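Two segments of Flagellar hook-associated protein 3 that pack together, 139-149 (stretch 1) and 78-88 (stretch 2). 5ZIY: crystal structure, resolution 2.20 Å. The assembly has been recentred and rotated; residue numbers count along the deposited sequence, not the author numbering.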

ATOM      1  N   LEU A 139       7.929   6.432  -0.638  1.00 18.15           N
ATOM      2  CA  LEU A 139       6.698   6.580   0.117  1.00 17.47           C
ATOM      3  C   LEU A 139       6.920   6.177   1.573  1.00 17.20           C
ATOM      4  O   LEU A 139       6.390   6.807   2.485  1.00 17.41           O
ATOM      5  CB  LEU A 139       5.620   5.693  -0.513  1.00 16.95           C
ATOM      6  CG  LEU A 139       4.201   5.703   0.059  1.00 16.54           C
ATOM      7  CD1 LEU A 139       3.407   6.949  -0.427  1.00 17.61           C
ATOM      8  CD2 LEU A 139       3.536   4.382  -0.303  1.00 15.94           C
ATOM      9  N   LEU A 140       7.698   5.111   1.789  1.00 16.60           N
ATOM     10  CA  LEU A 140       7.738   4.440   3.119  1.00 15.96           C
ATOM     11  C   LEU A 140       9.074   4.523   3.847  1.00 16.85           C
ATOM     12  O   LEU A 140       9.101   4.490   5.085  1.00 17.21           O
ATOM     13  CB  LEU A 140       7.294   2.979   2.995  1.00 14.97           C
ATOM     14  CG  LEU A 140       5.817   2.803   2.647  1.00 15.39           C
ATOM     15  CD1 LEU A 140       5.549   1.374   2.217  1.00 13.86           C
ATOM     16  CD2 LEU A 140       4.856   3.189   3.811  1.00 14.87           C
ATOM     17  N   SER A 141      10.186   4.686   3.133  1.00 17.14           N
ATOM     18  CA  SER A 141      11.434   4.915   3.851  1.00 18.30           C
ATOM     19  C   SER A 141      11.340   6.121   4.766  1.00 18.80           C
ATOM     20  O   SER A 141      11.779   6.060   5.906  1.00 19.10           O
ATOM     21  CB  SER A 141      12.652   5.021   2.914  1.00 19.19           C
ATOM     22  OG  SER A 141      12.924   3.747   2.431  1.00 21.08           O
ATOM     23  N   PRO A 142      10.718   7.211   4.307  1.00 19.69           N
ATOM     24  CA  PRO A 142      10.758   8.316   5.271  1.00 20.33           C
ATOM     25  C   PRO A 142       9.742   8.146   6.407  1.00 20.35           C
ATOM     26  O   PRO A 142       9.972   8.656   7.512  1.00 22.02           O
ATOM     27  CB  PRO A 142      10.493   9.596   4.412  1.00 21.59           C
ATOM     28  CG  PRO A 142      10.524   9.190   3.002  1.00 21.52           C
ATOM     29  CD  PRO A 142      10.288   7.653   2.968  1.00 19.95           C
ATOM     30  N   VAL A 143       8.648   7.429   6.153  1.00 18.74           N
ATOM     31  CA  VAL A 143       7.719   7.076   7.187  1.00 18.45           C
ATOM     32  C   VAL A 143       8.420   6.383   8.314  1.00 18.42           C
ATOM     33  O   VAL A 143       8.297   6.785   9.466  1.00 19.10           O
ATOM     34  CB  VAL A 143       6.608   6.170   6.672  1.00 17.50           C
ATOM     35  CG1 VAL A 143       5.785   5.633   7.821  1.00 17.53           C
ATOM     36  CG2 VAL A 143       5.727   6.964   5.739  1.00 17.85           C
ATOM     37  N   ILE A 144       9.180   5.347   7.960  1.00 17.86           N
ATOM     38  CA  ILE A 144       9.853   4.503   8.942  1.00 18.05           C
ATOM     39  C   ILE A 144      10.978   5.261   9.643  1.00 19.12           C
ATOM     40  O   ILE A 144      11.128   5.163  10.847  1.00 19.67           O
ATOM     41  CB  ILE A 144      10.382   3.194   8.284  1.00 17.56           C
ATOM     42  CG1 ILE A 144       9.223   2.416   7.694  1.00 16.66           C
ATOM     43  CG2 ILE A 144      11.208   2.348   9.281  1.00 18.22           C
ATOM     44  CD1 ILE A 144       9.611   1.308   6.673  1.00 16.79           C
ATOM     45  N   LYS A 145      11.768   6.019   8.891  1.00 19.64           N
ATOM     46  CA  LYS A 145      12.899   6.753   9.488  1.00 20.93           C
ATOM     47  C   LYS A 145      12.407   7.751  10.507  1.00 21.61           C
ATOM     48  O   LYS A 145      12.998   7.865  11.572  1.00 22.40           O
ATOM     49  CB  LYS A 145      13.733   7.468   8.424  1.00 21.76           C
ATOM     50  CG  LYS A 145      14.508   6.488   7.563  1.00 24.17           C
ATOM     51  CD  LYS A 145      15.154   7.117   6.336  1.00 27.81           C
ATOM     52  CE  LYS A 145      16.098   6.109   5.638  1.00 30.01           C
ATOM     53  NZ  LYS A 145      16.451   6.468   4.221  1.00 32.12           N
ATOM     54  N   THR A 146      11.320   8.461  10.169  1.00 21.51           N
ATOM     55  CA  THR A 146      10.714   9.411  11.091  1.00 22.41           C
ATOM     56  C   THR A 146      10.218   8.682  12.359  1.00 22.19           C
ATOM     57  O   THR A 146      10.499   9.126  13.454  1.00 23.17           O
ATOM     58  CB  THR A 146       9.574  10.202  10.435  1.00 22.63           C
ATOM     59  OG1 THR A 146      10.091  10.914   9.296  1.00 23.24           O
ATOM     60  CG2 THR A 146       8.942  11.216  11.428  1.00 23.98           C
ATOM     61  N   LEU A 147       9.522   7.544  12.209  1.00 21.13           N
ATOM     62  CA  LEU A 147       9.006   6.833  13.400  1.00 21.33           C
ATOM     63  C   LEU A 147      10.211   6.428  14.294  1.00 21.94           C
ATOM     64  O   LEU A 147      10.163   6.538  15.517  1.00 22.88           O
ATOM     65  CB  LEU A 147       8.171   5.589  13.024  1.00 20.41           C
ATOM     66  CG  LEU A 147       6.771   5.845  12.440  1.00 20.40           C
ATOM     67  CD1 LEU A 147       6.117   4.475  11.993  1.00 19.77           C
ATOM     68  CD2 LEU A 147       5.886   6.620  13.400  1.00 21.37           C
ATOM     69  N   LYS A 148      11.290   5.982  13.673  1.00 21.64           N
ATOM     70  CA  LYS A 148      12.460   5.574  14.444  1.00 23.20           C
ATOM     71  C   LYS A 148      13.105   6.715  15.239  1.00 24.44           C
ATOM     72  O   LYS A 148      13.458   6.536  16.391  1.00 24.72           O
ATOM     73  CB  LYS A 148      13.469   4.872  13.557  1.00 22.62           C
ATOM     74  CG  LYS A 148      14.609   4.278  14.348  1.00 26.21           C
ATOM     75  CD  LYS A 148      15.707   3.829  13.467  1.00 27.57           C
ATOM     76  CE  LYS A 148      16.880   3.271  14.276  1.00 30.98           C
ATOM     77  NZ  LYS A 148      17.934   4.302  14.322  1.00 34.55           N
ATOM     78  N   GLN A 149      13.239   7.888  14.638  1.00 25.69           N
ATOM     79  CA  GLN A 149      13.759   9.041  15.357  1.00 27.69           C
ATOM     80  C   GLN A 149      12.754   9.520  16.438  1.00 27.68           C
ATOM     81  O   GLN A 149      13.155  10.120  17.440  1.00 27.27           O
ATOM     82  CB  GLN A 149      14.094  10.198  14.403  1.00 28.35           C
ATOM     83  CG  GLN A 149      15.092   9.885  13.298  1.00 32.44           C
ATOM     84  CD  GLN A 149      15.152  11.021  12.257  1.00 39.81           C
ATOM     85  OE1 GLN A 149      15.465  12.175  12.600  1.00 44.13           O
ATOM     86  NE2 GLN A 149      14.818  10.706  10.989  1.00 41.12           N
TER
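Stretch 2, residues 78-88: QILKQVVYLAN

Stretch 2 is the end of a helix that enters from earlier in the chain and runs through Ala 87, with regular i to i+4 backbone bonds such as Val 83 N to Ile 79 O (2.9 Å); Asn 88 is the first residue to leave helical angles. The helix runs nearly antiparallel to the helix of stretch 1, at 165° between N-to-C directions, and the axes approach to 9.4 Å. Leu 80 lies beside Leu 147, their CA atoms 5.8 Å apart, and Ala 87 beside Leu 140, CA to CA 7.1 Å.

No hydrogen bond crosses the contact; apolar packing joins the helices. Its clearest feature is a knob into hole: Ile 144 sits among Leu 80, Val 83, Val 84 and Ala 87. The CA-to-CB bond of Ile 144 points sideways, but the side chain reaches in: Ile 144 CG2 comes 3.6 Å from Leu 80 CD1 and 3.9 Å from Val 84 CG2, and Ile 144 CD1 lies 4.2 Å from Ala 87 CB. The small methyl of Ala 87 also receives Leu 140, CD1 to CB 3.9 Å.

Branched side chains fill the neighbouring space. Leu 147 CD1 packs 3.6 Å from Val 83 CG2, and Val 143 CG1 lies 3.9 Å from Val 83 CG1. At the margin, Lys 148 CB lies 4.2 Å from Leu 80 CD2, while its charged end leads away.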

ATOM      1  N   GLN A  78       6.408   0.102  19.138  1.00 32.66           N
ATOM      2  CA  GLN A  78       5.487  -0.930  18.667  1.00 33.19           C
ATOM      3  C   GLN A  78       4.932  -0.531  17.283  1.00 30.46           C
ATOM      4  O   GLN A  78       4.804  -1.356  16.375  1.00 29.55           O
ATOM      5  CB  GLN A  78       4.299  -1.128  19.623  1.00 35.12           C
ATOM      6  CG  GLN A  78       4.610  -1.634  21.046  1.00 40.51           C
ATOM      7  CD  GLN A  78       3.326  -1.871  21.895  1.00 46.63           C
ATOM      8  OE1 GLN A  78       3.035  -1.107  22.822  1.00 51.54           O
ATOM      9  NE2 GLN A  78       2.555  -2.927  21.562  1.00 47.86           N
ATOM     10  N   ILE A  79       4.590   0.745  17.153  1.00 28.91           N
ATOM     11  CA  ILE A  79       4.049   1.280  15.921  1.00 26.54           C
ATOM     12  C   ILE A  79       5.092   1.181  14.813  1.00 23.97           C
ATOM     13  O   ILE A  79       4.775   0.829  13.676  1.00 23.54           O
ATOM     14  CB  ILE A  79       3.516   2.727  16.156  1.00 26.73           C
ATOM     15  CG1 ILE A  79       2.226   2.655  17.003  1.00 28.78           C
ATOM     16  CG2 ILE A  79       3.166   3.441  14.868  1.00 24.84           C
ATOM     17  CD1 ILE A  79       1.676   4.042  17.456  1.00 28.52           C
ATOM     18  N   LEU A  80       6.340   1.461  15.137  1.00 22.33           N
ATOM     19  CA  LEU A  80       7.391   1.331  14.150  1.00 21.86           C
ATOM     20  C   LEU A  80       7.434  -0.130  13.626  1.00 21.42           C
ATOM     21  O   LEU A  80       7.483  -0.378  12.414  1.00 19.39           O
ATOM     22  CB  LEU A  80       8.742   1.747  14.740  1.00 22.20           C
ATOM     23  CG  LEU A  80       9.958   1.316  13.929  1.00 23.69           C
ATOM     24  CD1 LEU A  80      10.039   2.085  12.653  1.00 21.48           C
ATOM     25  CD2 LEU A  80      11.230   1.541  14.744  1.00 27.89           C
ATOM     26  N   LYS A  81       7.390  -1.084  14.547  1.00 22.77           N
ATOM     27  CA  LYS A  81       7.391  -2.494  14.163  1.00 24.18           C
ATOM     28  C   LYS A  81       6.171  -2.855  13.302  1.00 22.52           C
ATOM     29  O   LYS A  81       6.289  -3.567  12.336  1.00 20.68           O
ATOM     30  CB  LYS A  81       7.491  -3.389  15.408  1.00 26.81           C
ATOM     31  CG  LYS A  81       8.822  -3.222  16.167  1.00 29.95           C
ATOM     32  CD  LYS A  81       8.910  -4.232  17.346  1.00 37.85           C
ATOM     33  CE  LYS A  81       9.850  -3.791  18.501  1.00 41.01           C
ATOM     34  NZ  LYS A  81      11.122  -3.141  18.042  1.00 40.64           N
ATOM     35  N   GLN A  82       5.006  -2.313  13.620  1.00 23.34           N
ATOM     36  CA  GLN A  82       3.799  -2.664  12.881  1.00 22.86           C
ATOM     37  C   GLN A  82       3.917  -2.101  11.469  1.00 21.53           C
ATOM     38  O   GLN A  82       3.550  -2.763  10.491  1.00 19.27           O
ATOM     39  CB  GLN A  82       2.577  -2.087  13.596  1.00 25.40           C
ATOM     40  CG  GLN A  82       1.264  -2.103  12.818  1.00 27.55           C
ATOM     41  CD  GLN A  82       0.655  -3.493  12.721  1.00 33.06           C
ATOM     42  OE1 GLN A  82       1.327  -4.509  12.954  1.00 35.37           O
ATOM     43  NE2 GLN A  82      -0.649  -3.545  12.399  1.00 36.72           N
ATOM     44  N   VAL A  83       4.464  -0.879  11.351  1.00 20.31           N
ATOM     45  CA  VAL A  83       4.568  -0.234  10.043  1.00 19.13           C
ATOM     46  C   VAL A  83       5.594  -0.923   9.155  1.00 18.53           C
ATOM     47  O   VAL A  83       5.396  -1.018   7.943  1.00 18.14           O
ATOM     48  CB  VAL A  83       4.900   1.285  10.170  1.00 19.52           C
ATOM     49  CG1 VAL A  83       5.185   1.899   8.814  1.00 17.80           C
ATOM     50  CG2 VAL A  83       3.724   2.001  10.846  1.00 18.38           C
ATOM     51  N   VAL A  84       6.702  -1.368   9.746  1.00 18.71           N
ATOM     52  CA  VAL A  84       7.675  -2.167   9.018  1.00 17.94           C
ATOM     53  C   VAL A  84       7.016  -3.501   8.529  1.00 18.59           C
ATOM     54  O   VAL A  84       7.178  -3.870   7.394  1.00 18.26           O
ATOM     55  CB  VAL A  84       8.941  -2.442   9.843  1.00 18.36           C
ATOM     56  CG1 VAL A  84       9.851  -3.427   9.112  1.00 18.81           C
ATOM     57  CG2 VAL A  84       9.725  -1.186  10.076  1.00 18.78           C
ATOM     58  N   TYR A  85       6.272  -4.187   9.385  1.00 19.83           N
ATOM     59  CA  TYR A  85       5.493  -5.370   8.975  1.00 21.53           C
ATOM     60  C   TYR A  85       4.600  -5.062   7.776  1.00 19.49           C
ATOM     61  O   TYR A  85       4.657  -5.762   6.773  1.00 18.91           O
ATOM     62  CB  TYR A  85       4.694  -5.888  10.169  1.00 24.33           C
ATOM     63  CG  TYR A  85       3.499  -6.800   9.932  1.00 29.87           C
ATOM     64  CD1 TYR A  85       3.643  -8.172   9.641  1.00 34.50           C
ATOM     65  CD2 TYR A  85       2.203  -6.310  10.112  1.00 35.16           C
ATOM     66  CE1 TYR A  85       2.499  -9.006   9.481  1.00 36.97           C
ATOM     67  CE2 TYR A  85       1.079  -7.122   9.960  1.00 37.53           C
ATOM     68  CZ  TYR A  85       1.219  -8.452   9.636  1.00 40.17           C
ATOM     69  OH  TYR A  85       0.021  -9.188   9.507  1.00 45.88           O
ATOM     70  N   LEU A  86       3.873  -3.951   7.853  1.00 17.89           N
ATOM     71  CA  LEU A  86       2.961  -3.537   6.819  1.00 16.51           C
ATOM     72  C   LEU A  86       3.718  -3.157   5.538  1.00 15.13           C
ATOM     73  O   LEU A  86       3.285  -3.459   4.448  1.00 15.75           O
ATOM     74  CB  LEU A  86       2.029  -2.376   7.293  1.00 16.47           C
ATOM     75  CG  LEU A  86       0.977  -2.581   8.384  1.00 18.81           C
ATOM     76  CD1 LEU A  86       0.379  -1.204   8.853  1.00 20.89           C
ATOM     77  CD2 LEU A  86      -0.228  -3.550   8.006  1.00 18.49           C
ATOM     78  N   ALA A  87       4.858  -2.519   5.642  1.00 14.96           N
ATOM     79  CA  ALA A  87       5.626  -2.161   4.473  1.00 14.35           C
ATOM     80  C   ALA A  87       6.180  -3.383   3.728  1.00 14.48           C
ATOM     81  O   ALA A  87       6.431  -3.327   2.503  1.00 15.18           O
ATOM     82  CB  ALA A  87       6.767  -1.140   4.875  1.00 14.58           C
ATOM     83  N   ASN A  88       6.339  -4.499   4.447  1.00 15.22           N
ATOM     84  CA  ASN A  88       6.818  -5.735   3.906  1.00 15.73           C
ATOM     85  C   ASN A  88       5.697  -6.698   3.479  1.00 16.19           C
ATOM     86  O   ASN A  88       5.976  -7.865   3.305  1.00 16.69           O
ATOM     87  CB  ASN A  88       7.756  -6.437   4.940  1.00 17.07           C
ATOM     88  CG  ASN A  88       9.074  -5.717   5.096  1.00 17.56           C
ATOM     89  OD1 ASN A  88       9.543  -5.096   4.146  1.00 18.83           O
ATOM     90  ND2 ASN A  88       9.674  -5.782   6.289  1.00 18.25           N
TER